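Local coordinates for protein trehalose-6-phosphate phosphatase (PDB 5DX9) that belongs to the trehalose-phosphatase family of the HAD clan, and holds a magnesium ion and 6-O-phosphono-alpha-D-glucopyranose in the model, at residues A[109-117]-A[132-140]; A[232-242]-A[258-266]. One frame throughout, in Å; residues are numbered along the deposited sequence.

Interaction 1: A[109-117]-A[132-140]; sequences DMSWMSEVE and IEVKKASIT. With G6P (6-O-phosphono-alpha-D-glucopyranose), chain B.
Met113 and Ile139 meet mid-contact, where the selenomethionine methyl CE lies over the CG1-CD1 arm of the isoleucine. CE of Met113 stands 3.2 Å from CG1 of Ile139, tighter than ordinary carbon contact. The turn about CG-SE, chi3 67°, swings that methyl off the helix toward the strand, while SE rests against the carbonyl O of Lys136. Ile139 lays CD1 against the helix backbone near O of Met113, and 3.7 Å from CG1 of Val116, the two side chains running antiparallel alongside each other. Trp112 brings its six-membered ring in edge first: CZ2 is 3.5 Å from O of Ala137, which lies near the ring plane, and one face of the indole carries CG of Met113. Met110, bent at chi2 and chi3, sets CE against CA and CB of Ala137. At the other end the extended Glu117 lies roughly perpendicular to Val134, OE2 of Glu117 being 3.7 Å from CG2 of Val134. On the far side of the hairpin NZ of Lys135 donates a hydrogen bond to O3 of 6-O-phosphono-alpha-D-glucopyranose at 2.9 Å and forms a salt bridge with Glu182; OE1 of Glu133 accepts from O2 of the same ligand. Helix 112-125 packs against the hairpin of strands 131-134 and 139-142, at the edge of a four-stranded antiparallel sheet. Strand 180-185 comes next in that sheet, its Val183 touching Trp112 and Val116.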
# COMPACT_ATOMS: atom_id res chain seq x y z
N ASP A 109 5.99 19.01 8.02
CA ASP A 109 6.90 19.95 7.37
C ASP A 109 7.25 19.46 5.97
O ASP A 109 7.94 18.45 5.81
CB ASP A 109 8.17 20.13 8.22
CG ASP A 109 9.21 21.01 7.54
OD1 ASP A 109 8.82 21.89 6.73
OD2 ASP A 109 10.41 20.83 7.82
N MSE A 110 6.78 20.18 4.96
CA MSE A 110 6.94 19.74 3.57
C MSE A 110 7.91 20.61 2.77
O MSE A 110 7.93 20.56 1.54
CB MSE A 110 5.57 19.71 2.88
CG MSE A 110 4.54 18.83 3.57
SE MSE A 110 4.94 16.92 3.42
CE MSE A 110 4.65 16.70 1.51
N SER A 111 8.71 21.40 3.48
CA SER A 111 9.62 22.33 2.81
C SER A 111 10.75 21.62 2.06
O SER A 111 11.52 22.26 1.33
CB SER A 111 10.22 23.30 3.84
OG SER A 111 10.86 22.61 4.89
N TRP A 112 10.83 20.31 2.22
CA TRP A 112 11.89 19.51 1.61
C TRP A 112 11.66 19.25 0.12
O TRP A 112 12.58 18.83 -0.59
CB TRP A 112 12.04 18.18 2.34
CG TRP A 112 10.77 17.36 2.38
CD1 TRP A 112 9.87 17.28 3.42
CD2 TRP A 112 10.25 16.51 1.35
NE1 TRP A 112 8.84 16.43 3.09
CE2 TRP A 112 9.04 15.95 1.82
CE3 TRP A 112 10.69 16.17 0.06
CZ2 TRP A 112 8.27 15.07 1.06
CZ3 TRP A 112 9.92 15.29 -0.69
CH2 TRP A 112 8.73 14.75 -0.19
N MSE A 113 10.45 19.50 -0.36
CA MSE A 113 10.09 19.12 -1.73
C MSE A 113 10.92 19.84 -2.79
O MSE A 113 11.37 19.22 -3.75
CB MSE A 113 8.60 19.37 -1.97
CG MSE A 113 7.71 18.55 -1.06
SE MSE A 113 6.05 18.00 -1.91
CE MSE A 113 6.79 16.79 -3.24
N SER A 114 11.11 21.15 -2.62
CA SER A 114 11.90 21.93 -3.56
C SER A 114 13.32 21.39 -3.65
O SER A 114 13.86 21.22 -4.74
CB SER A 114 11.94 23.41 -3.16
OG SER A 114 10.63 23.95 -3.11
N GLU A 115 13.90 21.11 -2.49
CA GLU A 115 15.27 20.61 -2.41
C GLU A 115 15.41 19.29 -3.15
O GLU A 115 16.37 19.08 -3.88
CB GLU A 115 15.69 20.45 -0.95
CG GLU A 115 15.58 21.72 -0.12
CD GLU A 115 15.80 21.49 1.36
OE1 GLU A 115 15.36 20.45 1.88
OE2 GLU A 115 16.43 22.36 2.01
N VAL A 116 14.44 18.40 -2.96
CA VAL A 116 14.46 17.10 -3.61
C VAL A 116 14.22 17.22 -5.11
O VAL A 116 14.87 16.55 -5.90
CB VAL A 116 13.41 16.15 -3.01
CG1 VAL A 116 13.13 14.98 -3.95
CG2 VAL A 116 13.88 15.65 -1.65
N GLU A 117 13.28 18.09 -5.49
CA GLU A 117 12.98 18.31 -6.90
C GLU A 117 14.21 18.83 -7.64
O GLU A 117 14.51 18.40 -8.75
CB GLU A 117 11.82 19.30 -7.07
CG GLU A 117 11.48 19.58 -8.53
CD GLU A 117 10.19 20.38 -8.71
OE1 GLU A 117 9.64 20.88 -7.71
OE2 GLU A 117 9.73 20.49 -9.87
N ILE A 132 11.11 12.47 -14.18
CA ILE A 132 10.78 12.91 -12.84
C ILE A 132 9.27 12.96 -12.65
O ILE A 132 8.53 13.42 -13.53
CB ILE A 132 11.39 14.29 -12.52
CG1 ILE A 132 11.22 14.61 -11.03
CG2 ILE A 132 10.75 15.37 -13.38
CD1 ILE A 132 11.92 15.88 -10.60
N GLU A 133 8.80 12.47 -11.51
CA GLU A 133 7.38 12.46 -11.21
C GLU A 133 7.10 13.25 -9.93
O GLU A 133 7.07 12.68 -8.84
CB GLU A 133 6.87 11.02 -11.06
CG GLU A 133 5.68 10.70 -11.95
CD GLU A 133 5.16 9.29 -11.75
OE1 GLU A 133 5.98 8.35 -11.74
OE2 GLU A 133 3.93 9.13 -11.62
N VAL A 134 6.92 14.55 -10.08
CA VAL A 134 6.54 15.39 -8.96
C VAL A 134 5.07 15.16 -8.62
O VAL A 134 4.19 15.43 -9.44
CB VAL A 134 6.79 16.88 -9.24
CG1 VAL A 134 6.32 17.73 -8.07
CG2 VAL A 134 8.26 17.13 -9.53
N LYS A 135 4.82 14.64 -7.43
CA LYS A 135 3.45 14.40 -6.99
C LYS A 135 3.11 15.41 -5.90
O LYS A 135 3.86 16.36 -5.67
CB LYS A 135 3.29 12.96 -6.50
CG LYS A 135 3.35 11.93 -7.62
CD LYS A 135 3.41 10.49 -7.10
CE LYS A 135 4.80 10.16 -6.60
NZ LYS A 135 4.95 8.71 -6.27
N LYS A 136 1.97 15.22 -5.24
CA LYS A 136 1.49 16.22 -4.30
C LYS A 136 2.26 16.23 -2.99
O LYS A 136 2.48 17.29 -2.40
CB LYS A 136 -0.00 16.02 -4.04
CG LYS A 136 -0.85 16.13 -5.30
CD LYS A 136 -2.33 16.31 -4.99
CE LYS A 136 -3.14 16.48 -6.28
NZ LYS A 136 -4.59 16.66 -6.02
N ALA A 137 2.68 15.06 -2.52
CA ALA A 137 3.42 14.98 -1.26
C ALA A 137 4.66 14.09 -1.37
O ALA A 137 5.30 13.79 -0.37
CB ALA A 137 2.50 14.46 -0.15
N SER A 138 4.99 13.68 -2.59
CA SER A 138 6.16 12.85 -2.83
C SER A 138 6.73 13.10 -4.21
O SER A 138 6.05 13.63 -5.08
CB SER A 138 5.81 11.36 -2.66
OG SER A 138 4.79 10.97 -3.57
N ILE A 139 7.98 12.70 -4.42
CA ILE A 139 8.62 12.87 -5.72
C ILE A 139 9.38 11.61 -6.12
O ILE A 139 10.15 11.06 -5.33
CB ILE A 139 9.59 14.06 -5.72
CG1 ILE A 139 8.90 15.32 -5.18
CG2 ILE A 139 10.13 14.29 -7.13
CD1 ILE A 139 9.85 16.48 -4.94
N THR A 140 9.18 11.18 -7.35
CA THR A 140 9.82 9.97 -7.85
C THR A 140 10.71 10.27 -9.04
O THR A 140 10.30 10.95 -9.98
CB THR A 140 8.78 8.91 -8.27
OG1 THR A 140 7.93 8.61 -7.15
CG2 THR A 140 9.48 7.65 -8.74
C1 G6P B . 5.14 3.55 -9.85
C2 G6P B . 4.83 5.04 -9.79
C3 G6P B . 5.73 5.75 -8.80
C4 G6P B . 5.57 5.16 -7.42
C5 G6P B . 5.56 3.62 -7.37
C6 G6P B . 4.63 3.10 -6.26
O1 G6P B . 6.40 3.27 -10.46
O2 G6P B . 4.97 5.60 -11.09
O3 G6P B . 5.36 7.14 -8.71
O4 G6P B . 6.66 5.71 -6.66
O5 G6P B . 5.08 2.96 -8.55
O6 G6P B . 3.50 2.38 -6.82
P G6P B . 2.73 1.22 -5.97
O1P G6P B . 1.17 1.09 -6.35
O2P G6P B . 3.37 -0.08 -6.25
O3P G6P B . 2.90 1.60 -4.41

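Interaction 2: A[232-242]-A[258-266]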
# COMPACT_ATOMS: atom_id res chain seq x y z
N VAL A 232 -1.33 -14.18 20.16
CA VAL A 232 -2.32 -14.01 21.22
C VAL A 232 -2.39 -15.28 22.06
O VAL A 232 -2.34 -16.39 21.53
CB VAL A 232 -3.72 -13.68 20.66
CG1 VAL A 232 -4.23 -14.82 19.79
CG2 VAL A 232 -4.69 -13.39 21.80
N VAL A 233 -2.50 -15.11 23.37
CA VAL A 233 -2.57 -16.25 24.27
C VAL A 233 -3.99 -16.47 24.78
O VAL A 233 -4.64 -15.53 25.26
CB VAL A 233 -1.61 -16.10 25.47
CG1 VAL A 233 -0.21 -16.54 25.08
CG2 VAL A 233 -1.59 -14.65 25.94
N ASP A 234 -4.48 -17.70 24.64
CA ASP A 234 -5.82 -18.06 25.10
C ASP A 234 -6.90 -17.31 24.32
O ASP A 234 -6.82 -17.19 23.09
CB ASP A 234 -5.97 -17.78 26.60
CG ASP A 234 -4.77 -18.26 27.40
OD1 ASP A 234 -4.71 -19.47 27.72
OD2 ASP A 234 -3.90 -17.42 27.73
N ASN A 235 -7.90 -16.81 25.03
CA ASN A 235 -8.98 -16.05 24.42
C ASN A 235 -8.91 -14.57 24.77
O ASN A 235 -9.92 -13.88 24.81
CB ASN A 235 -10.34 -16.62 24.85
CG ASN A 235 -10.54 -18.05 24.38
OD1 ASN A 235 -9.68 -18.63 23.72
ND2 ASN A 235 -11.69 -18.63 24.73
N ASN A 236 -7.69 -14.09 25.04
CA ASN A 236 -7.48 -12.69 25.40
C ASN A 236 -7.97 -11.73 24.33
O ASN A 236 -7.92 -12.04 23.14
CB ASN A 236 -6.00 -12.44 25.68
CG ASN A 236 -5.49 -13.22 26.87
OD1 ASN A 236 -6.22 -13.42 27.85
ND2 ASN A 236 -4.26 -13.69 26.79
N PRO A 237 -8.46 -10.56 24.76
CA PRO A 237 -8.91 -9.52 23.83
C PRO A 237 -7.73 -8.82 23.16
O PRO A 237 -6.77 -8.45 23.84
CB PRO A 237 -9.67 -8.53 24.74
CG PRO A 237 -9.82 -9.23 26.07
CD PRO A 237 -8.67 -10.17 26.16
N VAL A 238 -7.78 -8.66 21.84
CA VAL A 238 -6.78 -7.87 21.15
C VAL A 238 -7.26 -6.42 21.05
O VAL A 238 -8.15 -6.10 20.27
CB VAL A 238 -6.48 -8.42 19.74
CG1 VAL A 238 -7.78 -8.69 18.99
CG2 VAL A 238 -5.60 -7.45 18.97
N VAL A 239 -6.67 -5.56 21.88
CA VAL A 239 -7.07 -4.17 21.95
C VAL A 239 -6.15 -3.28 21.12
O VAL A 239 -4.94 -3.51 21.06
CB VAL A 239 -7.08 -3.67 23.41
CG1 VAL A 239 -7.37 -2.18 23.46
CG2 VAL A 239 -8.09 -4.45 24.23
N MSE A 240 -6.73 -2.28 20.47
CA MSE A 240 -5.95 -1.37 19.64
C MSE A 240 -6.23 0.09 19.96
O MSE A 240 -7.38 0.54 19.92
CB MSE A 240 -6.24 -1.63 18.16
CG MSE A 240 -5.40 -0.80 17.23
SE MSE A 240 -5.93 -0.97 15.37
CE MSE A 240 -4.62 0.27 14.61
N LYS A 241 -5.18 0.83 20.30
CA LYS A 241 -5.29 2.27 20.50
C LYS A 241 -5.51 2.97 19.16
O LYS A 241 -5.17 2.43 18.11
CB LYS A 241 -4.03 2.84 21.17
CG LYS A 241 -3.65 2.20 22.50
CD LYS A 241 -2.58 3.03 23.20
CE LYS A 241 -1.96 2.29 24.39
NZ LYS A 241 -0.82 1.42 23.96
N PRO A 242 -6.09 4.18 19.20
CA PRO A 242 -6.22 5.00 17.99
C PRO A 242 -4.85 5.32 17.38
O PRO A 242 -4.02 5.94 18.05
CB PRO A 242 -6.92 6.26 18.49
CG PRO A 242 -7.64 5.83 19.73
CD PRO A 242 -6.75 4.80 20.36
N LEU A 258 -11.68 9.59 21.33
CA LEU A 258 -11.55 8.29 20.68
C LEU A 258 -11.13 7.20 21.66
O LEU A 258 -10.11 7.33 22.33
CB LEU A 258 -10.55 8.37 19.52
CG LEU A 258 -11.10 8.84 18.17
CD1 LEU A 258 -11.77 10.19 18.31
CD2 LEU A 258 -10.01 8.88 17.12
N PRO A 259 -11.93 6.13 21.73
CA PRO A 259 -11.69 4.99 22.63
C PRO A 259 -10.76 3.95 22.02
O PRO A 259 -10.55 3.94 20.80
CB PRO A 259 -13.09 4.42 22.82
CG PRO A 259 -13.74 4.66 21.50
CD PRO A 259 -13.19 5.98 20.99
N ASP A 260 -10.22 3.08 22.86
CA ASP A 260 -9.52 1.89 22.39
C ASP A 260 -10.55 0.92 21.86
O ASP A 260 -11.67 0.86 22.36
CB ASP A 260 -8.69 1.25 23.50
CG ASP A 260 -7.56 2.14 23.97
OD1 ASP A 260 -7.56 3.34 23.64
OD2 ASP A 260 -6.66 1.64 24.67
N VAL A 261 -10.19 0.15 20.84
CA VAL A 261 -11.13 -0.79 20.26
C VAL A 261 -10.66 -2.24 20.40
O VAL A 261 -9.46 -2.51 20.42
CB VAL A 261 -11.38 -0.50 18.77
CG1 VAL A 261 -10.25 -1.04 17.92
CG2 VAL A 261 -12.70 -1.10 18.33
N GLU A 262 -11.61 -3.15 20.53
CA GLU A 262 -11.30 -4.58 20.51
C GLU A 262 -11.42 -5.12 19.09
O GLU A 262 -12.49 -5.05 18.49
CB GLU A 262 -12.22 -5.36 21.44
CG GLU A 262 -11.65 -5.60 22.83
CD GLU A 262 -12.48 -6.58 23.63
OE1 GLU A 262 -12.56 -6.42 24.87
OE2 GLU A 262 -13.06 -7.51 23.02
N LEU A 263 -10.32 -5.65 18.56
CA LEU A 263 -10.32 -6.18 17.20
C LEU A 263 -10.87 -7.60 17.17
O LEU A 263 -10.62 -8.40 18.06
CB LEU A 263 -8.91 -6.16 16.62
CG LEU A 263 -8.25 -4.79 16.49
CD1 LEU A 263 -6.90 -4.90 15.79
CD2 LEU A 263 -9.17 -3.83 15.74
N THR A 264 -11.63 -7.90 16.12
CA THR A 264 -12.18 -9.24 15.93
C THR A 264 -11.16 -10.15 15.27
O THR A 264 -11.14 -11.36 15.50
CB THR A 264 -13.46 -9.20 15.08
OG1 THR A 264 -14.45 -8.40 15.73
CG2 THR A 264 -14.00 -10.60 14.85
N ILE A 265 -10.30 -9.55 14.45
CA ILE A 265 -9.34 -10.31 13.66
C ILE A 265 -8.36 -11.11 14.52
O ILE A 265 -7.89 -10.64 15.54
CB ILE A 265 -8.52 -9.37 12.73
CG1 ILE A 265 -7.70 -10.19 11.74
CG2 ILE A 265 -7.63 -8.45 13.55
CD1 ILE A 265 -8.54 -11.02 10.80
N ARG A 266 -8.10 -12.34 14.09
CA ARG A 266 -7.05 -13.17 14.68
C ARG A 266 -6.07 -13.59 13.58
O ARG A 266 -6.44 -13.63 12.40
CB ARG A 266 -7.64 -14.40 15.38
CG ARG A 266 -8.35 -14.08 16.69
CD ARG A 266 -7.41 -13.38 17.66
NE ARG A 266 -8.07 -13.00 18.90
CZ ARG A 266 -8.86 -11.94 19.05
NH1 ARG A 266 -9.11 -11.14 18.01
NH2 ARG A 266 -9.42 -11.68 20.22
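Arg266 folds back at chi2 (-57°) and spreads its guanidinium over Val238, whose CG1 lies over one face. NH1 of Arg266 donates to two carbonyls of its own segment, O of Leu263 at 3.1 Å and O of Ile265 at 2.8 Å. Both oxygens lie near the guanidinium plane, which restrains its rotation, and NH2 adds a weak bond to O of Asn236. Beyond this grip, strands 238-240 and 261-263 form a two-stranded antiparallel sheet, separate from the large mixed sheet of the HAD-type fold. Met240 and Val261 are a hydrogen-bonded pair: N of Met240 lies 2.7 Å from O of Val261, and N of Val261 returns a bond to O of Met240 (3.0 Å). N of Leu263 reaches O of Val238 nearly straight (166° at the hydrogen). Val238, Met240, Val261 and Leu263 point to one face, Val239 and Glu262 to the opposite one. Met240 runs extended, CG anti to the backbone N (chi1 -176°), carrying SE past CD1 of Leu263 at 4.1 Å and on to Arg195 and Tyr199 of helix 190-200. CG1 of Val239 is 3.7 Å from CB of Asp260, CG2 beside CG of Glu262. CG of Pro242 lies 3.9 Å from CB of Leu258, both side chains touching Tyr199.

Interaction 1 closes before interaction 2 opens along the chain, and their centres lie 37 Å apart, with about 19 Å between nearest atoms. No sheet is common to them: 109-117 and 132-140 join a helix to the four-stranded antiparallel sheet, whereas 232-242 and 258-266 build a small sheet of their own. Strand 206-211 of the large mixed sheet falls between them in sequence, and helix 190-200 packs against interaction 2. Only interaction 1 borders the ligand pocket, contributing Glu133, Lys135 and Thr140; Asn26, Asp28 and Asp212 bind the magnesium. Interaction 2 contributes no residue to that pocket or to the metal site; it pairs two short strands and packs them on helix 190-200.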